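Local structure of binding domain (Hc) of Paraclostridial Mosquitocidal Protein 1 (6HOX) at residues S92-V97 against N241-S246; D56-K61 against I248-W253; T180-G185 against S234-L239. The protein forms the receptor-binding part of a botulinum-like neurotoxin that targets Anopheles mosquitoes, a part implicated in nerve-cell targeting of the toxin. All coordinates share one frame; numbering follows the deposited sequence.

All three contacts are buried. Interaction 3 lies within the N-terminal, jelly-roll-like half; interactions 1 and 2 lie where the chain passes from it toward the C-terminal half. Their centres are about 9 and 8 Å from the centre of the chain. That of interaction 3 is about 16 Å out, with the exposed Glu237 at its border. Interaction 3 seats helix 233-241 on strand 178-183 through apolar contacts, a valine on a tyrosine face. Interaction 1 packs two aromatic rings from the chain after that helix against Trp94 of strand 89-96, in the same sheet. Interaction 2 turns polar, with two arginines and one backbone carbonyl. Arg58 ties interactions 1 and 2 together, touching Trp94 and Phe244.

Interaction 1: S92-V97 against N241-S246; sequences SFWIRV and NSYFNS
In Trp94, Tyr243 and Phe244 the first torsion turns CG away from the carbonyl carbon (chi1 -78° in Trp94). This setting sends the indole out from strand 89-96, and the two rings of 241-246 come in to meet it. The indole and the tyrosine form a T-shaped pair. The five-membered ring of Trp94 presents its NE1 edge to the face of Tyr243, with ring centroids 4.5 Å apart and planes at 83°. NE1 of Trp94 sits over the centre of the tyrosine ring and is 3.3 Å from Tyr243 CG. Further along the indole, Trp94 CZ2 is 3.8 Å from Tyr243 CB. Phe244 packs on the outer end of the six-membered ring. Its CZ is 3.5 Å from Trp94 CH2, and the two planes stand at 76°. A water adds a polar link beside the rings: it is hydrogen-bonded to Ser92 OG (2.8 Å) and to Tyr243 OH (2.7 Å). This bridge joins the tyrosine hydroxyl to the strand two residues before Trp94. Within 241-246 a backbone bond from Phe244 N to Asn241 O, 3.0 Å long, holds the chain that carries the two rings. Outside the two segments, His168 meets the rings of both Trp94 and Tyr243, and Arg58 makes a cation-pi contact with Trp94. The whole is an aromatic cluster. It packs the start of the linker after helix 233-241 onto the beta-sheet of the N-terminal, concanavalin-like half of the receptor-binding domain.

Interaction 2: D56-K61 against I248-W253; sequences DGRDSK and ILRDFW
Arg250 and Arg58 bury the most surface here, where the linker toward the C-terminal, trefoil-type half passes a loop of the concanavalin-like half. The loop joins strands 53-56 and 61-66. Arg250 NH1 donates a hydrogen bond of 3.0 Å to the backbone O of Arg58, with an N-H...O angle of 151°. The oxygen lies close to the guanidinium plane of Arg250, and the nitrogen lies in the carbonyl plane. NH1 of Arg250 also bonds to Gly254 O, so two backbone oxygens from different parts of the chain hold this end of the side chain. The Arg58 side chain bends at chi3 (-53°), and its NH2 comes over one face of the Arg250 guanidinium, off toward the rim. The two guanidinium planes are only 16° apart. The like charges are close, and the backbone oxygens around them probably offset some of the repulsion. Arg58 has a further partner, through a weak hydrogen bond from its NH2 to Tyr243 O. The side chains of both arginines also touch Phe244. At the closest approach of the two side chains, Arg58 NH2 is 3.8 Å from Arg250 NH2.

Interaction 3: T180-G185 against S234-L239; sequences TLYING and SEVEML
The Tyr182 ring has Val236 over one face. CG1 of Val236 stands above it, offset toward the rim, and forms a CH-pi contact 3.7 Å from the ring centroid and 21° off the ring normal. Its nearest ring atom is Tyr182 CG, at 3.5 Å from Val236 CG1. The second methyl reaches the far part of the same ring, with Val236 CG2 3.7 Å from Tyr182 CE1. Both valine branches thus lie along the ring, from the CG end toward the hydroxyl end. The torsion of Val236 (chi1 172°) sets CG1 anti to the backbone N, and this branch also lies 4.1 Å from Gly185 CA. Gly185 follows the strand in the turn to strand 186-192 and has a positive phi of 78°. Here the backbones come close: CA of Gly185 is 4.5 Å from CA of Glu237. There is no hydrogen bond across the contact, so shape and apolar packing carry it. Val236 also touches Thr170 and Leu231, while Tyr182 touches Glu233 and Lys187. This is helix-on-sheet packing. Helix 233-241, which follows the last strand of the N-terminal half, rests against an antiparallel hairpin of its concanavalin-like beta-sandwich.

Interaction 1: S92-V97 against N241-S246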
loop_
_atom_site.group_PDB
_atom_site.type_symbol
_atom_site.label_atom_id
_atom_site.label_comp_id
_atom_site.label_asym_id
_atom_site.label_seq_id
_atom_site.Cartn_x
_atom_site.Cartn_y
_atom_site.Cartn_z
ATOM N N SER A 92 1.412 13.349 -10.192
ATOM C CA SER A 92 1.023 12.059 -9.583
ATOM C C SER A 92 2.269 11.234 -9.239
ATOM O O SER A 92 3.334 11.412 -9.824
ATOM C CB SER A 92 0.049 11.284 -10.443
ATOM O OG SER A 92 0.634 10.773 -11.634
ATOM N N PHE A 93 2.137 10.361 -8.238
ATOM C CA PHE A 93 3.232 9.486 -7.840
ATOM C C PHE A 93 2.748 8.423 -6.852
ATOM O O PHE A 93 1.788 8.627 -6.035
ATOM C CB PHE A 93 4.384 10.286 -7.214
ATOM C CG PHE A 93 4.025 11.137 -6.019
ATOM C CD1 PHE A 93 3.537 12.424 -6.184
ATOM C CD2 PHE A 93 4.212 10.670 -4.732
ATOM C CE1 PHE A 93 3.202 13.209 -5.096
ATOM C CE2 PHE A 93 3.915 11.470 -3.642
ATOM C CZ PHE A 93 3.393 12.731 -3.824
ATOM N N TRP A 94 3.444 7.282 -6.920
ATOM C CA TRP A 94 3.368 6.253 -5.906
ATOM C C TRP A 94 4.430 6.555 -4.857
ATOM O O TRP A 94 5.580 6.838 -5.217
ATOM C CB TRP A 94 3.590 4.876 -6.523
ATOM C CG TRP A 94 2.391 4.333 -7.231
ATOM C CD1 TRP A 94 2.170 4.287 -8.576
ATOM C CD2 TRP A 94 1.236 3.740 -6.612
ATOM N NE1 TRP A 94 0.967 3.690 -8.840
ATOM C CE2 TRP A 94 0.375 3.335 -7.655
ATOM C CE3 TRP A 94 0.860 3.488 -5.285
ATOM C CZ2 TRP A 94 -0.853 2.727 -7.401
ATOM C CZ3 TRP A 94 -0.345 2.862 -5.040
ATOM C CH2 TRP A 94 -1.184 2.486 -6.086
ATOM N N ILE A 95 4.035 6.473 -3.585
ATOM C CA ILE A 95 4.920 6.692 -2.471
ATOM C C ILE A 95 4.710 5.591 -1.430
ATOM O O ILE A 95 3.582 5.142 -1.179
ATOM C CB ILE A 95 4.728 8.098 -1.869
ATOM C CG1 ILE A 95 5.963 8.509 -1.061
ATOM C CG2 ILE A 95 3.450 8.199 -1.054
ATOM C CD1 ILE A 95 5.901 9.931 -0.525
ATOM N N ARG A 96 5.817 5.153 -0.836
ATOM C CA ARG A 96 5.790 4.281 0.306
ATOM C C ARG A 96 6.681 4.901 1.381
ATOM O O ARG A 96 7.902 4.963 1.213
ATOM C CB ARG A 96 6.248 2.872 -0.077
ATOM C CG ARG A 96 5.968 1.813 0.980
ATOM C CD ARG A 96 6.453 0.449 0.544
ATOM N NE ARG A 96 6.300 -0.575 1.571
ATOM C CZ ARG A 96 6.760 -1.819 1.463
ATOM N NH1 ARG A 96 7.545 -2.151 0.453
ATOM N NH2 ARG A 96 6.459 -2.727 2.374
ATOM N N VAL A 97 6.035 5.399 2.433
ATOM C CA VAL A 97 6.655 6.029 3.566
ATOM C C VAL A 97 6.631 5.081 4.751
ATOM O O VAL A 97 5.568 4.550 5.074
ATOM C CB VAL A 97 5.918 7.325 3.927
ATOM C CG1 VAL A 97 6.541 8.014 5.131
ATOM C CG2 VAL A 97 5.817 8.261 2.727
ATOM N N ASN A 241 -6.848 3.609 -11.327
ATOM C CA ASN A 241 -7.310 2.294 -11.755
ATOM C C ASN A 241 -6.340 1.678 -12.766
ATOM O O ASN A 241 -6.206 0.442 -12.822
ATOM C CB ASN A 241 -8.726 2.354 -12.329
ATOM C CG ASN A 241 -9.769 2.609 -11.269
ATOM O OD1 ASN A 241 -9.565 2.303 -10.095
ATOM N ND2 ASN A 241 -10.890 3.185 -11.665
ATOM N N SER A 242 -5.641 2.527 -13.530
ATOM C CA SER A 242 -4.801 2.055 -14.608
ATOM C C SER A 242 -3.579 1.316 -14.057
ATOM O O SER A 242 -2.918 0.595 -14.793
ATOM C CB SER A 242 -4.411 3.177 -15.545
ATOM O OG SER A 242 -3.407 4.016 -14.989
ATOM N N TYR A 243 -3.270 1.504 -12.773
ATOM C CA TYR A 243 -2.145 0.820 -12.136
ATOM C C TYR A 243 -2.512 -0.595 -11.662
ATOM O O TYR A 243 -1.640 -1.304 -11.166
ATOM C CB TYR A 243 -1.622 1.663 -10.978
ATOM C CG TYR A 243 -0.920 2.902 -11.459
ATOM C CD1 TYR A 243 0.277 2.796 -12.142
ATOM C CD2 TYR A 243 -1.461 4.166 -11.273
ATOM C CE1 TYR A 243 0.942 3.918 -12.605
ATOM C CE2 TYR A 243 -0.795 5.298 -11.723
ATOM C CZ TYR A 243 0.403 5.171 -12.401
ATOM O OH TYR A 243 1.068 6.267 -12.876
ATOM N N PHE A 244 -3.770 -0.997 -11.826
ATOM C CA PHE A 244 -4.258 -2.313 -11.370
ATOM C C PHE A 244 -4.969 -3.039 -12.525
ATOM O O PHE A 244 -6.028 -3.626 -12.350
ATOM C CB PHE A 244 -5.165 -2.108 -10.152
ATOM C CG PHE A 244 -4.462 -1.477 -8.974
ATOM C CD1 PHE A 244 -3.675 -2.250 -8.140
ATOM C CD2 PHE A 244 -4.545 -0.110 -8.730
ATOM C CE1 PHE A 244 -3.017 -1.676 -7.063
ATOM C CE2 PHE A 244 -3.888 0.456 -7.649
ATOM C CZ PHE A 244 -3.121 -0.329 -6.826
ATOM N N ASN A 245 -4.345 -3.029 -13.700
ATOM C CA ASN A 245 -4.961 -3.520 -14.939
ATOM C C ASN A 245 -4.781 -5.043 -15.075
ATOM O O ASN A 245 -5.361 -5.654 -15.965
ATOM C CB ASN A 245 -4.402 -2.797 -16.167
ATOM C CG ASN A 245 -2.887 -2.687 -16.157
ATOM O OD1 ASN A 245 -2.285 -2.402 -15.115
ATOM N ND2 ASN A 245 -2.257 -2.899 -17.307
ATOM N N SER A 246 -3.991 -5.659 -14.194
ATOM C CA SER A 246 -3.704 -7.082 -14.283
ATOM C C SER A 246 -4.484 -7.853 -13.211
ATOM O O SER A 246 -5.143 -7.284 -12.343
ATOM C CB SER A 246 -2.233 -7.335 -14.184
ATOM O OG SER A 246 -1.801 -7.161 -12.849
HETATM O O HOH W 1 1.622 8.187 -11.037
#

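Interaction 2: D56-K61 against I248-W253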
loop_
_atom_site.group_PDB
_atom_site.type_symbol
_atom_site.label_atom_id
_atom_site.label_comp_id
_atom_site.label_asym_id
_atom_site.label_seq_id
_atom_site.Cartn_x
_atom_site.Cartn_y
_atom_site.Cartn_z
ATOM N N ASP A 56 13.237 -3.397 -4.820
ATOM C CA ASP A 56 12.015 -4.040 -5.210
ATOM C C ASP A 56 10.853 -3.106 -4.872
ATOM O O ASP A 56 10.871 -2.465 -3.813
ATOM C CB ASP A 56 11.913 -5.411 -4.541
ATOM C CG ASP A 56 12.981 -6.348 -5.077
ATOM O OD1 ASP A 56 12.996 -6.593 -6.310
ATOM O OD2 ASP A 56 13.802 -6.788 -4.282
ATOM N N GLY A 57 9.856 -3.060 -5.768
ATOM C CA GLY A 57 8.740 -2.124 -5.674
ATOM C C GLY A 57 7.393 -2.779 -5.896
ATOM O O GLY A 57 7.240 -3.971 -5.759
ATOM N N ARG A 58 6.390 -1.962 -6.207
ATOM C CA ARG A 58 4.997 -2.435 -6.311
ATOM C C ARG A 58 4.739 -2.971 -7.719
ATOM O O ARG A 58 3.704 -3.610 -7.972
ATOM C CB ARG A 58 4.006 -1.306 -5.992
ATOM C CG ARG A 58 4.155 -0.077 -6.889
ATOM C CD ARG A 58 2.961 0.874 -6.815
ATOM N NE ARG A 58 1.671 0.233 -7.048
ATOM C CZ ARG A 58 1.194 -0.079 -8.248
ATOM N NH1 ARG A 58 1.873 0.243 -9.342
ATOM N NH2 ARG A 58 0.054 -0.731 -8.342
ATOM N N ASP A 59 5.661 -2.669 -8.634
ATOM C CA ASP A 59 5.568 -3.106 -10.018
ATOM C C ASP A 59 6.984 -3.176 -10.596
ATOM O O ASP A 59 7.480 -2.234 -11.241
ATOM C CB ASP A 59 4.666 -2.160 -10.813
ATOM C CG ASP A 59 4.513 -2.573 -12.262
ATOM O OD1 ASP A 59 5.092 -3.617 -12.641
ATOM O OD2 ASP A 59 3.828 -1.853 -12.993
ATOM N N SER A 60 7.671 -4.277 -10.319
ATOM C CA SER A 60 9.107 -4.296 -10.525
ATOM C C SER A 60 9.744 -3.173 -9.671
ATOM O O SER A 60 9.218 -2.814 -8.614
ATOM C CB SER A 60 9.431 -4.184 -12.001
ATOM O OG SER A 60 10.690 -4.774 -12.279
ATOM N N LYS A 61 10.857 -2.594 -10.131
ATOM C CA LYS A 61 11.775 -1.886 -9.260
ATOM C C LYS A 61 11.281 -0.452 -8.987
ATOM O O LYS A 61 10.521 0.132 -9.750
ATOM C CB LYS A 61 13.175 -1.880 -9.882
ATOM C CG LYS A 61 13.753 -3.262 -10.154
ATOM C CD LYS A 61 14.276 -3.947 -8.908
ATOM C CE LYS A 61 15.008 -5.235 -9.226
ATOM N NZ LYS A 61 15.349 -6.013 -8.004
ATOM N N ILE A 248 -3.134 -9.942 -11.012
ATOM C CA ILE A 248 -2.296 -10.335 -9.891
ATOM C C ILE A 248 -2.976 -9.861 -8.602
ATOM O O ILE A 248 -3.573 -8.784 -8.566
ATOM C CB ILE A 248 -0.860 -9.795 -10.017
ATOM C CG1 ILE A 248 -0.830 -8.270 -9.903
ATOM C CG2 ILE A 248 -0.188 -10.314 -11.285
ATOM C CD1 ILE A 248 0.535 -7.658 -10.059
ATOM N N LEU A 249 -2.909 -10.691 -7.564
ATOM C CA LEU A 249 -3.329 -10.287 -6.237
ATOM C C LEU A 249 -2.188 -9.493 -5.590
ATOM O O LEU A 249 -1.089 -9.389 -6.123
ATOM C CB LEU A 249 -3.703 -11.536 -5.424
ATOM C CG LEU A 249 -4.961 -12.261 -5.903
ATOM C CD1 LEU A 249 -5.194 -13.527 -5.092
ATOM C CD2 LEU A 249 -6.167 -11.346 -5.823
ATOM N N ARG A 250 -2.460 -8.948 -4.417
ATOM C CA ARG A 250 -1.571 -8.044 -3.735
ATOM C C ARG A 250 -1.343 -8.501 -2.298
ATOM O O ARG A 250 -2.208 -9.129 -1.673
ATOM C CB ARG A 250 -2.188 -6.640 -3.722
ATOM C CG ARG A 250 -2.395 -6.056 -5.106
ATOM C CD ARG A 250 -1.148 -5.367 -5.584
ATOM N NE ARG A 250 -1.296 -4.945 -6.965
ATOM C CZ ARG A 250 -0.291 -4.545 -7.715
ATOM N NH1 ARG A 250 0.874 -4.283 -7.153
ATOM N NH2 ARG A 250 -0.451 -4.421 -9.019
ATOM N N ASP A 251 -0.165 -8.157 -1.783
ATOM C CA ASP A 251 0.104 -8.261 -0.373
ATOM C C ASP A 251 -0.360 -6.984 0.339
ATOM O O ASP A 251 -0.834 -6.037 -0.274
ATOM C CB ASP A 251 1.568 -8.619 -0.094
ATOM C CG ASP A 251 2.598 -7.544 -0.388
ATOM O OD1 ASP A 251 2.223 -6.349 -0.449
ATOM O OD2 ASP A 251 3.783 -7.919 -0.536
ATOM N N PHE A 252 -0.250 -7.023 1.667
ATOM C CA PHE A 252 -0.704 -6.013 2.587
ATOM C C PHE A 252 -0.113 -4.632 2.249
ATOM O O PHE A 252 -0.782 -3.597 2.487
ATOM C CB PHE A 252 -0.297 -6.448 3.996
ATOM C CG PHE A 252 -0.730 -5.505 5.085
ATOM C CD1 PHE A 252 -2.008 -5.595 5.624
ATOM C CD2 PHE A 252 0.121 -4.517 5.537
ATOM C CE1 PHE A 252 -2.414 -4.726 6.619
ATOM C CE2 PHE A 252 -0.287 -3.643 6.530
ATOM C CZ PHE A 252 -1.544 -3.758 7.079
ATOM N N TRP A 253 1.129 -4.621 1.735
ATOM C CA TRP A 253 1.854 -3.410 1.422
ATOM C C TRP A 253 1.436 -2.828 0.066
ATOM O O TRP A 253 1.788 -1.668 -0.218
ATOM C CB TRP A 253 3.362 -3.659 1.428
ATOM C CG TRP A 253 3.924 -4.322 2.648
ATOM C CD1 TRP A 253 4.671 -5.465 2.660
ATOM C CD2 TRP A 253 3.837 -3.878 4.016
ATOM N NE1 TRP A 253 5.066 -5.759 3.934
ATOM C CE2 TRP A 253 4.577 -4.804 4.791
ATOM C CE3 TRP A 253 3.248 -2.781 4.657
ATOM C CZ2 TRP A 253 4.696 -4.695 6.178
ATOM C CZ3 TRP A 253 3.357 -2.678 6.034
ATOM C CH2 TRP A 253 4.079 -3.618 6.778
#

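Interaction 3: T180-G185 against S234-L239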
loop_
_atom_site.group_PDB
_atom_site.type_symbol
_atom_site.label_atom_id
_atom_site.label_comp_id
_atom_site.label_asym_id
_atom_site.label_seq_id
_atom_site.Cartn_x
_atom_site.Cartn_y
_atom_site.Cartn_z
ATOM N N THR A 180 -6.209 20.629 -6.066
ATOM C CA THR A 180 -6.931 19.466 -5.477
ATOM C C THR A 180 -5.957 18.310 -5.233
ATOM O O THR A 180 -5.124 18.022 -6.088
ATOM C CB THR A 180 -8.093 19.014 -6.370
ATOM O OG1 THR A 180 -8.948 20.138 -6.565
ATOM C CG2 THR A 180 -8.887 17.868 -5.781
ATOM N N LEU A 181 -6.081 17.663 -4.061
ATOM C CA LEU A 181 -5.240 16.533 -3.683
ATOM C C LEU A 181 -6.086 15.267 -3.505
ATOM O O LEU A 181 -7.145 15.293 -2.873
ATOM C CB LEU A 181 -4.466 16.838 -2.403
ATOM C CG LEU A 181 -3.376 15.803 -2.086
ATOM C CD1 LEU A 181 -2.130 16.454 -1.513
ATOM C CD2 LEU A 181 -3.880 14.741 -1.126
ATOM N N TYR A 182 -5.549 14.158 -4.033
ATOM C CA TYR A 182 -6.180 12.848 -4.060
ATOM C C TYR A 182 -5.220 11.819 -3.439
ATOM O O TYR A 182 -4.016 11.913 -3.650
ATOM C CB TYR A 182 -6.470 12.408 -5.501
ATOM C CG TYR A 182 -7.400 13.277 -6.310
ATOM C CD1 TYR A 182 -6.937 14.412 -6.950
ATOM C CD2 TYR A 182 -8.734 12.935 -6.493
ATOM C CE1 TYR A 182 -7.783 15.218 -7.697
ATOM C CE2 TYR A 182 -9.592 13.729 -7.248
ATOM C CZ TYR A 182 -9.123 14.883 -7.844
ATOM O OH TYR A 182 -9.942 15.687 -8.595
ATOM N N ILE A 183 -5.759 10.856 -2.671
ATOM C CA ILE A 183 -5.046 9.627 -2.293
ATOM C C ILE A 183 -5.861 8.446 -2.837
ATOM O O ILE A 183 -7.083 8.402 -2.626
ATOM C CB ILE A 183 -4.817 9.516 -0.767
ATOM C CG1 ILE A 183 -4.022 10.703 -0.230
ATOM C CG2 ILE A 183 -4.120 8.205 -0.431
ATOM C CD1 ILE A 183 -3.945 10.812 1.270
ATOM N N ASN A 184 -5.182 7.542 -3.564
ATOM C CA ASN A 184 -5.754 6.346 -4.159
ATOM C C ASN A 184 -7.001 6.725 -4.968
ATOM O O ASN A 184 -8.035 6.067 -4.897
ATOM C CB ASN A 184 -6.021 5.272 -3.093
ATOM C CG ASN A 184 -4.754 4.795 -2.400
ATOM O OD1 ASN A 184 -3.647 4.940 -2.929
ATOM N ND2 ASN A 184 -4.892 4.246 -1.202
ATOM N N GLY A 185 -6.894 7.809 -5.744
ATOM C CA GLY A 185 -7.941 8.199 -6.662
ATOM C C GLY A 185 -9.120 8.892 -5.989
ATOM O O GLY A 185 -10.070 9.240 -6.675
ATOM N N SER A 234 -12.809 12.460 -12.420
ATOM C CA SER A 234 -13.026 11.164 -13.123
ATOM C C SER A 234 -11.725 10.654 -13.749
ATOM O O SER A 234 -11.467 9.449 -13.786
ATOM C CB SER A 234 -14.094 11.267 -14.175
ATOM O OG SER A 234 -15.330 11.608 -13.584
ATOM N N GLU A 235 -10.934 11.582 -14.289
ATOM C CA GLU A 235 -9.655 11.247 -14.884
ATOM C C GLU A 235 -8.678 10.724 -13.817
ATOM O O GLU A 235 -7.899 9.832 -14.105
ATOM C CB GLU A 235 -9.097 12.464 -15.623
ATOM C CG GLU A 235 -9.860 12.787 -16.885
ATOM C CD GLU A 235 -9.456 14.081 -17.572
ATOM O OE1 GLU A 235 -9.189 15.073 -16.867
ATOM O OE2 GLU A 235 -9.427 14.095 -18.807
ATOM N N VAL A 236 -8.716 11.273 -12.594
ATOM C CA VAL A 236 -7.792 10.847 -11.524
ATOM C C VAL A 236 -8.146 9.411 -11.101
ATOM O O VAL A 236 -7.266 8.580 -10.900
ATOM C CB VAL A 236 -7.805 11.818 -10.327
ATOM C CG1 VAL A 236 -6.998 11.277 -9.155
ATOM C CG2 VAL A 236 -7.323 13.211 -10.714
ATOM N N GLU A 237 -9.444 9.106 -11.003
ATOM C CA GLU A 237 -9.886 7.743 -10.671
ATOM C C GLU A 237 -9.376 6.764 -11.735
ATOM O O GLU A 237 -8.843 5.697 -11.427
ATOM C CB GLU A 237 -11.410 7.696 -10.553
ATOM C CG GLU A 237 -11.932 6.408 -9.965
ATOM C CD GLU A 237 -13.416 6.453 -9.663
ATOM O OE1 GLU A 237 -14.183 6.714 -10.598
ATOM O OE2 GLU A 237 -13.791 6.285 -8.485
ATOM N N MET A 238 -9.527 7.153 -12.998
ATOM C CA MET A 238 -9.084 6.352 -14.145
ATOM C C MET A 238 -7.562 6.139 -14.084
ATOM O O MET A 238 -7.080 5.040 -14.346
ATOM C CB MET A 238 -9.496 7.085 -15.423
ATOM C CG MET A 238 -9.023 6.497 -16.722
ATOM S SD MET A 238 -9.670 7.510 -18.115
ATOM C CE MET A 238 -11.424 7.586 -17.740
ATOM N N LEU A 239 -6.808 7.197 -13.743
ATOM C CA LEU A 239 -5.345 7.099 -13.627
ATOM C C LEU A 239 -4.989 6.074 -12.535
ATOM O O LEU A 239 -4.118 5.187 -12.719
ATOM C CB LEU A 239 -4.774 8.480 -13.298
ATOM C CG LEU A 239 -3.287 8.512 -12.933
ATOM C CD1 LEU A 239 -2.449 8.003 -14.085
ATOM C CD2 LEU A 239 -2.849 9.912 -12.551
#